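Local coordinates for protein chitin deacetylase 1 (Bombyx mori, PDB 5ZNT) that removes acetyl groups from the N-acetylglucosamine units of chitin to give chitosan and acetate, as a zinc-dependent secreted enzyme of the carbohydrate esterase 4 family, at residues I355-C360 / N366-N371; Y76-K81 / S86-T91. All coordinates share one frame; numbering follows the deposited sequence.

In the fold
His80 and Ser86 of interaction 2 (76-81 with 86-91) meet Pro368 and Gln358 of interaction 1 (355-360 with 366-371), so that two contacts distant in sequence are tied by polar bonds. Interaction 2 belongs to the polysaccharide deacetylase domain, with the Val78 side chain about 10 Å from the bound zinc ion, whereas interaction 1 lies in the C-terminal part, farther from the centre of the chain. Their centres are 13 Å apart, and the two probable hydrogen bonds put His80 NE2 2.9 Å from Pro368 O and Ser86 N 3.3 Å from Gln358 O. Both also touch the same N-acetylglucosamine, part of the glycan on Asn84, with Gln358 on one contact and Ser86 and Ala87 on the other.

Interaction 1: residues I355-C360 / N366-N371. With NAG (2-acetamido-2-deoxy-beta-D-glucopyranose), chain B.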
loop_
_atom_site.group_PDB
_atom_site.type_symbol
_atom_site.label_atom_id
_atom_site.label_comp_id
_atom_site.label_asym_id
_atom_site.label_seq_id
_atom_site.Cartn_x
_atom_site.Cartn_y
_atom_site.Cartn_z
ATOM N N ILE A 355 14.503 -12.636 18.960
ATOM C CA ILE A 355 13.311 -12.439 18.140
ATOM C C ILE A 355 13.010 -13.722 17.396
ATOM O O ILE A 355 13.900 -14.304 16.764
ATOM C CB ILE A 355 13.464 -11.243 17.186
ATOM C CG1 ILE A 355 13.603 -9.984 18.039
ATOM C CG2 ILE A 355 12.199 -11.114 16.291
ATOM C CD1 ILE A 355 14.499 -8.964 17.498
ATOM N N ASN A 356 11.771 -14.192 17.524
ATOM C CA ASN A 356 11.318 -15.380 16.823
ATOM C C ASN A 356 10.955 -15.015 15.393
ATOM O O ASN A 356 10.166 -14.092 15.157
ATOM C CB ASN A 356 10.092 -15.992 17.510
ATOM C CG ASN A 356 10.429 -16.649 18.824
ATOM O OD1 ASN A 356 11.602 -16.835 19.161
ATOM N ND2 ASN A 356 9.402 -17.005 19.579
ATOM N N LEU A 357 11.502 -15.757 14.446
ATOM C CA LEU A 357 11.208 -15.559 13.040
ATOM C C LEU A 357 10.712 -16.885 12.503
ATOM O O LEU A 357 11.434 -17.888 12.569
ATOM C CB LEU A 357 12.455 -15.088 12.288
ATOM C CG LEU A 357 12.241 -14.615 10.854
ATOM C CD1 LEU A 357 13.325 -13.583 10.506
ATOM C CD2 LEU A 357 12.306 -15.785 9.879
ATOM N N GLN A 358 9.489 -16.907 11.990
ATOM C CA GLN A 358 8.946 -18.131 11.420
ATOM C C GLN A 358 9.111 -18.099 9.901
ATOM O O GLN A 358 8.892 -17.063 9.261
ATOM C CB GLN A 358 7.478 -18.315 11.818
ATOM C CG GLN A 358 7.211 -18.270 13.323
ATOM C CD GLN A 358 7.216 -16.835 13.856
ATOM O OE1 GLN A 358 7.056 -15.878 13.089
ATOM N NE2 GLN A 358 7.431 -16.680 15.164
ATOM N N THR A 359 9.535 -19.230 9.334
ATOM C CA THR A 359 9.821 -19.341 7.912
ATOM C C THR A 359 9.794 -20.816 7.524
ATOM O O THR A 359 10.106 -21.690 8.340
ATOM C CB THR A 359 11.186 -18.727 7.565
ATOM O OG1 THR A 359 11.476 -18.912 6.177
ATOM C CG2 THR A 359 12.311 -19.380 8.384
ATOM N N CYS A 360 9.455 -21.080 6.261
ATOM C CA CYS A 360 9.580 -22.439 5.743
ATOM C C CYS A 360 11.026 -22.799 5.456
ATOM O O CYS A 360 11.338 -23.984 5.286
ATOM C CB CYS A 360 8.750 -22.610 4.468
ATOM S SG CYS A 360 6.983 -22.514 4.746
ATOM N N ASN A 366 21.953 -15.818 11.989
ATOM C CA ASN A 366 21.913 -14.482 12.574
ATOM C C ASN A 366 20.508 -13.912 12.367
ATOM O O ASN A 366 19.862 -14.217 11.363
ATOM C CB ASN A 366 23.000 -13.630 11.844
ATOM C CG ASN A 366 23.231 -12.285 12.452
ATOM O OD1 ASN A 366 23.317 -12.136 13.667
ATOM N ND2 ASN A 366 23.328 -11.267 11.596
ATOM N N TYR A 367 20.033 -13.070 13.279
ATOM C CA TYR A 367 18.766 -12.365 13.040
ATOM C C TYR A 367 18.931 -11.299 11.947
ATOM O O TYR A 367 19.753 -10.387 12.107
ATOM C CB TYR A 367 18.275 -11.710 14.323
ATOM C CG TYR A 367 16.976 -10.990 14.139
ATOM C CD1 TYR A 367 15.835 -11.677 13.736
ATOM C CD2 TYR A 367 16.885 -9.637 14.381
ATOM C CE1 TYR A 367 14.632 -11.022 13.566
ATOM C CE2 TYR A 367 15.679 -8.972 14.233
ATOM C CZ TYR A 367 14.575 -9.666 13.818
ATOM O OH TYR A 367 13.398 -8.985 13.650
ATOM N N PRO A 368 18.209 -11.374 10.827
ATOM C CA PRO A 368 18.377 -10.363 9.763
ATOM C C PRO A 368 18.136 -8.955 10.282
ATOM O O PRO A 368 17.225 -8.724 11.084
ATOM C CB PRO A 368 17.321 -10.754 8.722
ATOM C CG PRO A 368 17.110 -12.262 8.971
ATOM C CD PRO A 368 17.243 -12.426 10.468
ATOM N N TRP A 369 18.965 -8.016 9.827
ATOM C CA TRP A 369 18.781 -6.601 10.138
ATOM C C TRP A 369 19.483 -5.774 9.066
ATOM O O TRP A 369 19.899 -6.295 8.022
ATOM C CB TRP A 369 19.282 -6.279 11.561
ATOM C CG TRP A 369 18.620 -5.032 12.223
ATOM C CD1 TRP A 369 19.203 -3.802 12.454
ATOM C CD2 TRP A 369 17.275 -4.934 12.722
ATOM N NE1 TRP A 369 18.296 -2.951 13.071
ATOM C CE2 TRP A 369 17.119 -3.624 13.263
ATOM C CE3 TRP A 369 16.192 -5.823 12.770
ATOM C CZ2 TRP A 369 15.916 -3.179 13.813
ATOM C CZ3 TRP A 369 14.988 -5.388 13.343
ATOM C CH2 TRP A 369 14.866 -4.069 13.861
ATOM N N LEU A 370 19.618 -4.471 9.325
ATOM C CA LEU A 370 20.113 -3.518 8.321
ATOM C C LEU A 370 21.416 -3.968 7.670
ATOM O O LEU A 370 21.569 -3.895 6.445
ATOM C CB LEU A 370 20.345 -2.148 8.971
ATOM C CG LEU A 370 19.160 -1.226 9.233
ATOM C CD1 LEU A 370 19.669 -0.011 10.032
ATOM C CD2 LEU A 370 18.552 -0.801 7.908
ATOM N N ASN A 371 22.402 -4.351 8.470
ATOM C CA ASN A 371 23.708 -4.681 7.903
ATOM C C ASN A 371 23.820 -6.140 7.467
ATOM O O ASN A 371 24.845 -6.522 6.911
ATOM C CB ASN A 371 24.822 -4.371 8.897
ATOM C CG ASN A 371 24.981 -2.874 9.145
ATOM O OD1 ASN A 371 24.605 -2.058 8.304
ATOM N ND2 ASN A 371 25.539 -2.515 10.290
HETATM C C1 NAG B . 3.357 -18.227 11.364
HETATM C C2 NAG B . 2.605 -18.865 12.514
HETATM C C3 NAG B . 2.202 -20.288 12.130
HETATM C C4 NAG B . 1.467 -20.303 10.790
HETATM C C5 NAG B . 2.225 -19.487 9.746
HETATM C C6 NAG B . 1.456 -19.296 8.459
HETATM C C7 NAG B . 3.504 -17.800 14.548
HETATM C C8 NAG B . 4.270 -18.035 15.817
HETATM N N2 NAG B . 3.361 -18.865 13.754
HETATM O O3 NAG B . 1.394 -20.806 13.178
HETATM O O4 NAG B . 1.498 -21.600 10.208
HETATM O O5 NAG B . 2.533 -18.185 10.250
HETATM O O6 NAG B . 0.171 -18.746 8.717
HETATM O O7 NAG B . 3.061 -16.683 14.241
#
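The Tyr367 ring is covered on both faces, by Ile355 on one and by the stacked imidazole of His80 on the other. Leu357 approaches the ring obliquely. The contact folds the segment after a two-stranded beta hairpin (strands 341-345 and 355-359) back onto its second strand, in the C-terminal part of the chain. Ile355 CB makes a CH-pi contact 4.0 Å from the Tyr367 ring centroid, 22° off the normal and displaced toward the rim. The isoleucine branches then spread over the ring: CD1 comes within 3.5 Å of Tyr367 CE2, while CG2 sits 3.6 Å from Tyr367 OH. With CG anti to the backbone nitrogen (chi1 -179°), Tyr367 extends from its loop toward the strand. A serine in its place would probably leave a gap beneath Ile355 and deprive the His80 ring of its stacking partner. Leu357 reaches toward the Pro368 ring, its CD1 4.1 Å from CD of the proline; Leu345 of the first hairpin strand touches both and Tyr367 as well. The other side of the strand faces the glycan. There Gln358, its chain bent at chi2 (78°), lays its amide against the acetamido group of N-acetylglucosamine, with Gln358 NE2 3.5 Å from the sugar methyl C8.

Interaction 2: residues Y76-K81 / S86-T91; sequences YFVSHK and SAVQET. With NAG (2-acetamido-2-deoxy-beta-D-glucopyranose), chain B.
A beta-alpha-beta unit of the polysaccharide deacetylase domain, formed by strand 75-78, helix 85-93 and strand 97-100, brings Tyr76 and Val78 against Thr91 and Val88. In this part of the distorted beta/alpha barrel of carbohydrate esterase 4 enzymes, Tyr76 and Val78, alternate residues of the strand, both point their side chains at the helix that follows. Methyl against methyl, Val78 CG1 meets Val88 CG2 at 4.2 Å. One helical turn on, Thr91 CG2 lies 3.5 Å from Tyr76 CE1 and also touches the neighbouring CD1, meeting the ring obliquely. The threonine splits its two branches between different tasks. Its methyl is anti to the backbone nitrogen, and the hydroxyl (chi1 -63°) turns back to donate to Ala87 O over an OG1–O distance of 2.9 Å. This donor stands 37° out of the carbonyl plane, while the helical Thr91 N, 2.8 Å from the same Ala87 O, arrives from the opposite face, so one residue grips the carbonyl oxygen twice. A water molecule ties the polar ends together, donating to Thr91 OG1 at 3.2 Å and bonding to Tyr76 OH at 3.3 Å. Away from the strand, the helix lies beside the glycan on Asn84: Ala87 CB is 3.6 Å from O5 of the N-acetylglucosamine, and Ser86 CB packs beside the sugar's C5 and C6. Around the contact, Ile98 of strand 97-100 touches Tyr76, Val88 and Thr91, and Met127 of helix 117-134 packs on Val78. Tyr76 also meets the ring of Tyr56 edge-to-face, linking the strand to helix 53-59, and Phe44 of strand 38-45 adjoins it in the parallel sheet.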
loop_
_atom_site.group_PDB
_atom_site.type_symbol
_atom_site.label_atom_id
_atom_site.label_comp_id
_atom_site.label_asym_id
_atom_site.label_seq_id
_atom_site.Cartn_x
_atom_site.Cartn_y
_atom_site.Cartn_z
ATOM N N TYR A 76 -0.096 -5.355 1.510
ATOM C CA TYR A 76 0.486 -5.364 2.848
ATOM C C TYR A 76 1.837 -4.671 2.783
ATOM O O TYR A 76 2.730 -5.128 2.060
ATOM C CB TYR A 76 0.661 -6.790 3.370
ATOM C CG TYR A 76 -0.663 -7.460 3.653
ATOM C CD1 TYR A 76 -1.422 -8.000 2.623
ATOM C CD2 TYR A 76 -1.167 -7.526 4.947
ATOM C CE1 TYR A 76 -2.653 -8.597 2.869
ATOM C CE2 TYR A 76 -2.393 -8.144 5.211
ATOM C CZ TYR A 76 -3.115 -8.687 4.169
ATOM O OH TYR A 76 -4.315 -9.280 4.425
ATOM N N PHE A 77 1.964 -3.547 3.483
ATOM C CA PHE A 77 3.253 -2.868 3.612
ATOM C C PHE A 77 3.916 -3.417 4.870
ATOM O O PHE A 77 3.568 -3.039 5.990
ATOM C CB PHE A 77 3.071 -1.350 3.662
ATOM C CG PHE A 77 2.643 -0.767 2.340
ATOM C CD1 PHE A 77 3.577 -0.518 1.343
ATOM C CD2 PHE A 77 1.305 -0.510 2.087
ATOM C CE1 PHE A 77 3.175 -0.006 0.110
ATOM C CE2 PHE A 77 0.907 0.008 0.865
ATOM C CZ PHE A 77 1.835 0.251 -0.115
ATOM N N VAL A 78 4.876 -4.312 4.682
ATOM C CA VAL A 78 5.351 -5.187 5.753
ATOM C C VAL A 78 6.629 -4.615 6.320
ATOM O O VAL A 78 7.557 -4.304 5.568
ATOM C CB VAL A 78 5.570 -6.620 5.230
ATOM C CG1 VAL A 78 6.104 -7.530 6.366
ATOM C CG2 VAL A 78 4.228 -7.178 4.676
ATOM N N SER A 79 6.683 -4.477 7.648
ATOM C CA SER A 79 7.911 -4.152 8.359
ATOM C C SER A 79 8.477 -5.431 8.981
ATOM O O SER A 79 7.738 -6.377 9.252
ATOM C CB SER A 79 7.652 -3.091 9.450
ATOM O OG SER A 79 6.658 -3.551 10.377
ATOM N N HIS A 80 9.795 -5.435 9.242
ATOM C CA HIS A 80 10.504 -6.685 9.546
ATOM C C HIS A 80 10.223 -7.195 10.955
ATOM O O HIS A 80 9.929 -8.378 11.142
ATOM C CB HIS A 80 12.010 -6.479 9.343
ATOM C CG HIS A 80 12.865 -7.648 9.758
ATOM N ND1 HIS A 80 12.593 -8.953 9.392
ATOM C CD2 HIS A 80 14.002 -7.693 10.493
ATOM C CE1 HIS A 80 13.534 -9.751 9.879
ATOM N NE2 HIS A 80 14.402 -9.010 10.550
ATOM N N LYS A 81 10.354 -6.340 11.981
ATOM C CA LYS A 81 10.466 -6.885 13.328
ATOM C C LYS A 81 9.177 -7.582 13.728
ATOM O O LYS A 81 8.080 -7.027 13.586
ATOM C CB LYS A 81 10.824 -5.786 14.349
ATOM C CG LYS A 81 11.530 -6.319 15.605
ATOM C CD LYS A 81 11.806 -5.149 16.609
ATOM C CE LYS A 81 12.685 -5.600 17.755
ATOM N NZ LYS A 81 13.087 -4.447 18.657
ATOM N N SER A 86 6.475 -17.111 7.027
ATOM C CA SER A 86 5.577 -18.122 6.460
ATOM C C SER A 86 4.210 -17.527 6.187
ATOM O O SER A 86 3.552 -17.886 5.205
ATOM C CB SER A 86 5.413 -19.300 7.418
ATOM O OG SER A 86 6.651 -19.951 7.555
ATOM N N ALA A 87 3.749 -16.649 7.084
ATOM C CA ALA A 87 2.456 -15.999 6.897
ATOM C C ALA A 87 2.504 -15.018 5.739
ATOM O O ALA A 87 1.545 -14.927 4.959
ATOM C CB ALA A 87 2.026 -15.299 8.191
ATOM N N VAL A 88 3.599 -14.247 5.633
ATOM C CA VAL A 88 3.794 -13.375 4.481
ATOM C C VAL A 88 3.725 -14.200 3.196
ATOM O O VAL A 88 3.066 -13.822 2.223
ATOM C CB VAL A 88 5.145 -12.627 4.604
ATOM C CG1 VAL A 88 5.505 -11.942 3.322
ATOM C CG2 VAL A 88 5.121 -11.577 5.771
ATOM N N GLN A 89 4.402 -15.345 3.190
ATOM C CA GLN A 89 4.421 -16.218 2.018
ATOM C C GLN A 89 3.025 -16.712 1.670
ATOM O O GLN A 89 2.651 -16.764 0.493
ATOM C CB GLN A 89 5.352 -17.403 2.280
ATOM C CG GLN A 89 5.451 -18.400 1.117
ATOM C CD GLN A 89 6.435 -19.527 1.434
ATOM O OE1 GLN A 89 6.625 -19.902 2.591
ATOM N NE2 GLN A 89 7.051 -20.067 0.405
ATOM N N GLU A 90 2.237 -17.062 2.683
ATOM C CA GLU A 90 0.901 -17.576 2.435
ATOM C C GLU A 90 -0.032 -16.470 1.944
ATOM O O GLU A 90 -0.845 -16.682 1.036
ATOM C CB GLU A 90 0.369 -18.225 3.713
ATOM C CG GLU A 90 -1.048 -18.733 3.610
ATOM C CD GLU A 90 -1.185 -19.959 2.700
ATOM O OE1 GLU A 90 -2.339 -20.406 2.538
ATOM O OE2 GLU A 90 -0.166 -20.464 2.142
ATOM N N THR A 91 0.083 -15.285 2.540
ATOM C CA THR A 91 -0.656 -14.121 2.069
ATOM C C THR A 91 -0.368 -13.848 0.595
ATOM O O THR A 91 -1.285 -13.566 -0.184
ATOM C CB THR A 91 -0.274 -12.922 2.947
ATOM O OG1 THR A 91 -0.689 -13.179 4.296
ATOM C CG2 THR A 91 -0.886 -11.618 2.446
HETATM C C1 NAG B . 3.357 -18.227 11.364
HETATM C C2 NAG B . 2.605 -18.865 12.514
HETATM C C3 NAG B . 2.202 -20.288 12.130
HETATM C C4 NAG B . 1.467 -20.303 10.790
HETATM C C5 NAG B . 2.225 -19.487 9.746
HETATM C C6 NAG B . 1.456 -19.296 8.459
HETATM C C7 NAG B . 3.504 -17.800 14.548
HETATM C C8 NAG B . 4.270 -18.035 15.817
HETATM N N2 NAG B . 3.361 -18.865 13.754
HETATM O O3 NAG B . 1.394 -20.806 13.178
HETATM O O4 NAG B . 1.498 -21.600 10.208
HETATM O O5 NAG B . 2.533 -18.185 10.250
HETATM O O6 NAG B . 0.171 -18.746 8.717
HETATM O O7 NAG B . 3.061 -16.683 14.241
HETATM O O HOH W 1 -3.836 -12.505 4.364
#